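Long-range contact in neural cell adhesion molecule 1 (Homo sapiens, PDB 2HAZ), which mediates adhesion between neural cells and carries N-glycans that become polysialylated, a modification for which a helix in its first fibronectin type III repeat is critical: residues G34-A46 against S54-V68. Numbering follows the deposited sequence.
Sequences GVPILKYKAEWRA and SKWYDAKEASMEGIV
In the beta sandwich of this fibronectin type III domain, strands 39-46 and 54-58 form an antiparallel hairpin at the edge of the four-stranded sheet, and the outer strand runs straight into helix 59-65, the single helix of the domain, consistent with the one on which N-glycan polysialylation depends. Tyr40 and Tyr57 make one hydrogen-bonded pair, with Tyr40 N 2.7 Å from Tyr57 O and Tyr57 N 2.8 Å from Tyr40 O; Ala42 and Lys55 make the next. Where the helix begins, only a weak bond from Ala59 N to Leu38 O continues the ladder.

Tyr40, Ala42 and Tyr57 face the sandwich interior. The small Ala42 lets the Tyr57 ring lie close beside it, CB to CE2 3.6 Å, while Val68 CB sits over the centre of one face of that ring. The Tyr57 hydroxyl is hydrogen-bonded to Thr69 O on strand 67-70. The Tyr40 ring turns an edge to the first turn of the helix: Ala59 CA lies near the ring plane 4.0 Å from CD2, Ala62 CB approaches the same CD2 obliquely, Ile37 CG2 lies over one face near the rim, and Phe26 of the opposing sheet packs edge-to-face. Alanines at 59 and 62 suit this side of the helix, their short methyls letting it settle against the tyrosine.

The other face of the hairpin bears Lys41, Glu43, Ser54 and Trp56. With CG anti to the backbone N (chi1 -172°) and the chain extended beyond, Lys41 lays CB and CG over one face of the indole, CB standing 4.1 Å from the centroid of the Trp56 six-membered ring in a CH-pi contact, and CE comes near Ser54 OG. Lys39 runs alongside Asp58, and a bend at its last torsion brings NZ to 3.8 Å from Asp58 OD1, a long salt bridge also spanned by a water that donates to Asp58 OD1 and weakly accepts from Lys39 NZ.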
loop_
_atom_site.group_PDB
_atom_site.type_symbol
_atom_site.label_atom_id
_atom_site.label_comp_id
_atom_site.label_asym_id
_atom_site.label_seq_id
_atom_site.Cartn_x
_atom_site.Cartn_y
_atom_site.Cartn_z
ATOM N N GLY A 34 -11.237 10.707 11.672
ATOM C CA GLY A 34 -12.319 11.656 11.933
ATOM C C GLY A 34 -12.819 12.320 10.668
ATOM O O GLY A 34 -13.963 12.794 10.620
ATOM N N VAL A 35 -11.959 12.344 9.649
ATOM C CA VAL A 35 -12.301 12.814 8.297
ATOM C C VAL A 35 -11.924 11.734 7.268
ATOM O O VAL A 35 -10.999 10.958 7.520
ATOM C CB VAL A 35 -11.615 14.175 7.940
ATOM C CG1 VAL A 35 -12.208 15.322 8.764
ATOM C CG2 VAL A 35 -10.103 14.101 8.109
ATOM N N PRO A 36 -12.643 11.684 6.119
ATOM C CA PRO A 36 -12.606 10.620 5.091
ATOM C C PRO A 36 -11.265 10.352 4.388
ATOM O O PRO A 36 -10.544 11.281 4.048
ATOM C CB PRO A 36 -13.611 11.121 4.036
ATOM C CG PRO A 36 -13.675 12.612 4.262
ATOM C CD PRO A 36 -13.605 12.739 5.749
ATOM N N ILE A 37 -10.985 9.081 4.115
ATOM C CA ILE A 37 -9.816 8.701 3.300
ATOM C C ILE A 37 -9.908 9.224 1.867
ATOM O O ILE A 37 -10.919 9.026 1.183
ATOM C CB ILE A 37 -9.601 7.164 3.270
ATOM C CG1 ILE A 37 -9.702 6.562 4.676
ATOM C CG2 ILE A 37 -8.288 6.817 2.561
ATOM C CD1 ILE A 37 -8.844 7.210 5.719
ATOM N N LEU A 38 -8.840 9.865 1.411
ATOM C CA LEU A 38 -8.799 10.517 0.101
ATOM C C LEU A 38 -7.994 9.741 -0.947
ATOM O O LEU A 38 -8.362 9.680 -2.120
ATOM C CB LEU A 38 -8.197 11.913 0.230
ATOM C CG LEU A 38 -8.768 12.979 1.168
ATOM C CD1 LEU A 38 -7.927 14.239 1.062
ATOM C CD2 LEU A 38 -10.200 13.257 0.807
ATOM N N LYS A 39 -6.861 9.199 -0.511
ATOM C CA LYS A 39 -5.954 8.452 -1.375
ATOM C C LYS A 39 -5.258 7.407 -0.538
ATOM O O LYS A 39 -5.236 7.499 0.695
ATOM C CB LYS A 39 -4.876 9.372 -1.967
ATOM C CG LYS A 39 -5.349 10.356 -3.014
ATOM C CD LYS A 39 -4.153 11.005 -3.698
ATOM C CE LYS A 39 -4.557 12.108 -4.685
ATOM N NZ LYS A 39 -5.651 11.711 -5.620
ATOM N N TYR A 40 -4.679 6.421 -1.219
ATOM C CA TYR A 40 -3.701 5.531 -0.602
ATOM C C TYR A 40 -2.317 5.734 -1.182
ATOM O O TYR A 40 -2.153 6.060 -2.361
ATOM C CB TYR A 40 -4.119 4.062 -0.715
ATOM C CG TYR A 40 -5.307 3.718 0.158
ATOM C CD1 TYR A 40 -5.138 3.299 1.475
ATOM C CD2 TYR A 40 -6.599 3.815 -0.345
ATOM C CE1 TYR A 40 -6.247 2.994 2.282
ATOM C CE2 TYR A 40 -7.713 3.509 0.449
ATOM C CZ TYR A 40 -7.523 3.097 1.751
ATOM O OH TYR A 40 -8.617 2.799 2.518
ATOM N N LYS A 41 -1.309 5.529 -0.351
ATOM C CA LYS A 41 0.063 5.521 -0.834
ATOM C C LYS A 41 0.650 4.132 -0.615
ATOM O O LYS A 41 0.657 3.621 0.504
ATOM C CB LYS A 41 0.892 6.583 -0.109
ATOM C CG LYS A 41 2.299 6.785 -0.674
ATOM C CD LYS A 41 3.062 7.726 0.247
ATOM C CE LYS A 41 4.359 8.192 -0.325
ATOM N NZ LYS A 41 5.036 9.067 0.699
ATOM N N ALA A 42 1.118 3.520 -1.698
ATOM C CA ALA A 42 1.933 2.316 -1.593
ATOM C C ALA A 42 3.400 2.679 -1.711
ATOM O O ALA A 42 3.780 3.432 -2.601
ATOM C CB ALA A 42 1.572 1.309 -2.682
ATOM N N GLU A 43 4.201 2.143 -0.802
ATOM C CA GLU A 43 5.657 2.207 -0.860
ATOM C C GLU A 43 6.222 0.788 -0.934
ATOM O O GLU A 43 5.800 -0.097 -0.164
ATOM C CB GLU A 43 6.202 2.921 0.379
ATOM C CG GLU A 43 5.596 4.298 0.613
ATOM C CD GLU A 43 6.148 4.964 1.851
ATOM O OE1 GLU A 43 5.578 4.755 2.950
ATOM O OE2 GLU A 43 7.165 5.692 1.721
ATOM N N TRP A 44 7.171 0.559 -1.842
ATOM C CA TRP A 44 7.796 -0.774 -1.948
ATOM C C TRP A 44 9.293 -0.648 -2.153
ATOM O O TRP A 44 9.774 0.367 -2.669
ATOM C CB TRP A 44 7.156 -1.633 -3.057
ATOM C CG TRP A 44 7.279 -1.067 -4.453
ATOM C CD1 TRP A 44 8.259 -1.333 -5.372
ATOM C CD2 TRP A 44 6.405 -0.110 -5.065
ATOM N NE1 TRP A 44 8.016 -0.632 -6.537
ATOM C CE2 TRP A 44 6.880 0.118 -6.376
ATOM C CE3 TRP A 44 5.228 0.531 -4.652
ATOM C CZ2 TRP A 44 6.253 1.015 -7.260
ATOM C CZ3 TRP A 44 4.592 1.413 -5.539
ATOM C CH2 TRP A 44 5.105 1.634 -6.829
ATOM N N ARG A 45 10.024 -1.679 -1.747
ATOM C CA ARG A 45 11.455 -1.740 -2.036
ATOM C C ARG A 45 11.945 -3.181 -2.083
ATOM O O ARG A 45 11.444 -4.049 -1.344
ATOM C CB ARG A 45 12.257 -0.935 -1.015
ATOM C CG ARG A 45 12.074 -1.356 0.399
ATOM C CD ARG A 45 13.249 -0.982 1.317
ATOM N NE ARG A 45 13.043 -1.697 2.577
ATOM C CZ ARG A 45 13.731 -2.767 2.978
ATOM N NH1 ARG A 45 14.744 -3.245 2.253
ATOM N NH2 ARG A 45 13.416 -3.351 4.134
ATOM N N ALA A 46 12.910 -3.433 -2.967
ATOM C CA ALA A 46 13.551 -4.732 -3.046
ATOM C C ALA A 46 14.323 -4.953 -1.740
ATOM O O ALA A 46 15.108 -4.101 -1.317
ATOM C CB ALA A 46 14.472 -4.797 -4.248
ATOM N N SER A 54 7.329 4.675 -4.611
ATOM C CA SER A 54 6.004 5.002 -4.120
ATOM C C SER A 54 5.086 5.511 -5.210
ATOM O O SER A 54 5.537 6.085 -6.218
ATOM C CB SER A 54 6.076 5.974 -2.927
ATOM O OG SER A 54 6.336 7.317 -3.323
ATOM N N LYS A 55 3.803 5.267 -4.992
ATOM C CA LYS A 55 2.742 5.666 -5.903
ATOM C C LYS A 55 1.423 5.935 -5.156
ATOM O O LYS A 55 1.086 5.250 -4.203
ATOM C CB LYS A 55 2.509 4.591 -6.966
ATOM C CG LYS A 55 1.535 5.021 -8.037
ATOM C CD LYS A 55 1.367 4.012 -9.162
ATOM C CE LYS A 55 0.735 4.714 -10.367
ATOM N NZ LYS A 55 0.113 3.665 -11.263
ATOM N N TRP A 56 0.690 6.940 -5.629
ATOM C CA TRP A 56 -0.635 7.283 -5.103
ATOM C C TRP A 56 -1.749 6.539 -5.828
ATOM O O TRP A 56 -1.652 6.268 -7.030
ATOM C CB TRP A 56 -0.873 8.802 -5.243
ATOM C CG TRP A 56 0.048 9.641 -4.405
ATOM C CD1 TRP A 56 1.120 10.348 -4.840
ATOM C CD2 TRP A 56 -0.037 9.853 -2.996
ATOM N NE1 TRP A 56 1.723 11.008 -3.784
ATOM C CE2 TRP A 56 1.036 10.714 -2.637
ATOM C CE3 TRP A 56 -0.912 9.400 -1.992
ATOM C CZ2 TRP A 56 1.248 11.144 -1.317
ATOM C CZ3 TRP A 56 -0.701 9.839 -0.665
ATOM C CH2 TRP A 56 0.377 10.693 -0.351
ATOM N N TYR A 57 -2.808 6.222 -5.077
ATOM C CA TYR A 57 -4.002 5.529 -5.588
ATOM C C TYR A 57 -5.253 6.178 -5.030
ATOM O O TYR A 57 -5.321 6.509 -3.846
ATOM C CB TYR A 57 -3.992 4.050 -5.187
ATOM C CG TYR A 57 -2.777 3.315 -5.664
ATOM C CD1 TYR A 57 -2.791 2.625 -6.876
ATOM C CD2 TYR A 57 -1.599 3.309 -4.899
ATOM C CE1 TYR A 57 -1.661 1.947 -7.322
ATOM C CE2 TYR A 57 -0.465 2.648 -5.343
ATOM C CZ TYR A 57 -0.500 1.971 -6.553
ATOM O OH TYR A 57 0.608 1.304 -7.012
ATOM N N ASP A 58 -6.246 6.346 -5.898
ATOM C CA ASP A 58 -7.566 6.848 -5.489
ATOM C C ASP A 58 -8.216 5.921 -4.476
ATOM O O ASP A 58 -8.216 4.700 -4.661
ATOM C CB ASP A 58 -8.493 6.951 -6.687
ATOM C CG ASP A 58 -7.926 7.788 -7.793
ATOM O OD1 ASP A 58 -7.370 8.885 -7.523
ATOM O OD2 ASP A 58 -8.058 7.345 -8.961
ATOM N N ALA A 59 -8.793 6.509 -3.432
ATOM C CA ALA A 59 -9.409 5.744 -2.357
ATOM C C ALA A 59 -10.630 4.951 -2.831
ATOM O O ALA A 59 -10.843 3.812 -2.402
ATOM C CB ALA A 59 -9.771 6.656 -1.185
ATOM N N LYS A 60 -11.422 5.548 -3.719
ATOM C CA LYS A 60 -12.669 4.909 -4.133
ATOM C C LYS A 60 -12.455 3.573 -4.843
ATOM O O LYS A 60 -13.015 2.571 -4.433
ATOM C CB LYS A 60 -13.531 5.824 -4.985
ATOM C CG LYS A 60 -14.956 5.299 -5.068
ATOM C CD LYS A 60 -15.682 5.925 -6.213
ATOM C CE LYS A 60 -17.122 5.478 -6.254
ATOM N NZ LYS A 60 -17.846 6.270 -7.271
ATOM N N GLU A 61 -11.627 3.556 -5.880
ATOM C CA GLU A 61 -11.394 2.318 -6.627
ATOM C C GLU A 61 -10.645 1.276 -5.806
ATOM O O GLU A 61 -10.891 0.076 -5.944
ATOM C CB GLU A 61 -10.657 2.585 -7.939
ATOM C CG GLU A 61 -11.532 3.196 -9.001
ATOM C CD GLU A 61 -11.612 4.695 -8.880
ATOM O OE1 GLU A 61 -11.044 5.262 -7.915
ATOM O OE2 GLU A 61 -12.232 5.335 -9.753
ATOM N N ALA A 62 -9.731 1.732 -4.951
ATOM C CA ALA A 62 -8.932 0.808 -4.162
ATOM C C ALA A 62 -9.821 0.079 -3.158
ATOM O O ALA A 62 -9.739 -1.146 -3.001
ATOM C CB ALA A 62 -7.795 1.548 -3.454
ATOM N N SER A 63 -10.696 0.824 -2.488
ATOM C CA SER A 63 -11.503 0.228 -1.441
ATOM C C SER A 63 -12.609 -0.650 -2.043
ATOM O O SER A 63 -13.019 -1.627 -1.427
ATOM C CB SER A 63 -12.062 1.295 -0.502
ATOM O OG SER A 63 -13.086 2.023 -1.144
ATOM N N MET A 64 -13.040 -0.322 -3.255
ATOM C CA MET A 64 -14.064 -1.100 -3.967
ATOM C C MET A 64 -13.508 -2.411 -4.550
ATOM O O MET A 64 -14.136 -3.469 -4.422
ATOM C CB MET A 64 -14.707 -0.263 -5.062
ATOM N N GLU A 65 -12.331 -2.330 -5.177
ATOM C CA GLU A 65 -11.645 -3.512 -5.717
ATOM C C GLU A 65 -10.993 -4.331 -4.597
ATOM O O GLU A 65 -10.867 -5.558 -4.696
ATOM C CB GLU A 65 -10.609 -3.094 -6.773
ATOM C CG GLU A 65 -10.401 -4.086 -7.932
ATOM C CD GLU A 65 -11.565 -4.164 -8.939
ATOM O OE1 GLU A 65 -12.187 -3.130 -9.293
ATOM O OE2 GLU A 65 -11.845 -5.284 -9.401
ATOM N N GLY A 66 -10.599 -3.655 -3.523
ATOM C CA GLY A 66 -9.876 -4.297 -2.426
ATOM C C GLY A 66 -8.374 -4.404 -2.672
ATOM O O GLY A 66 -7.650 -4.966 -1.851
ATOM N N ILE A 67 -7.910 -3.836 -3.788
ATOM C CA ILE A 67 -6.494 -3.900 -4.206
ATOM C C ILE A 67 -5.892 -2.565 -4.659
ATOM O O ILE A 67 -6.600 -1.628 -5.059
ATOM C CB ILE A 67 -6.261 -4.912 -5.385
ATOM C CG1 ILE A 67 -7.004 -4.458 -6.646
ATOM C CG2 ILE A 67 -6.576 -6.366 -4.942
ATOM C CD1 ILE A 67 -6.831 -5.347 -7.875
ATOM N N VAL A 68 -4.566 -2.510 -4.593
ATOM C CA VAL A 68 -3.783 -1.598 -5.403
ATOM C C VAL A 68 -2.723 -2.413 -6.166
ATOM O O VAL A 68 -2.209 -3.435 -5.660
ATOM C CB VAL A 68 -3.155 -0.438 -4.575
ATOM C CG1 VAL A 68 -4.244 0.436 -3.967
ATOM C CG2 VAL A 68 -2.192 -0.958 -3.499
HETATM O O HOH W 1 -4.107 8.996 -7.068
#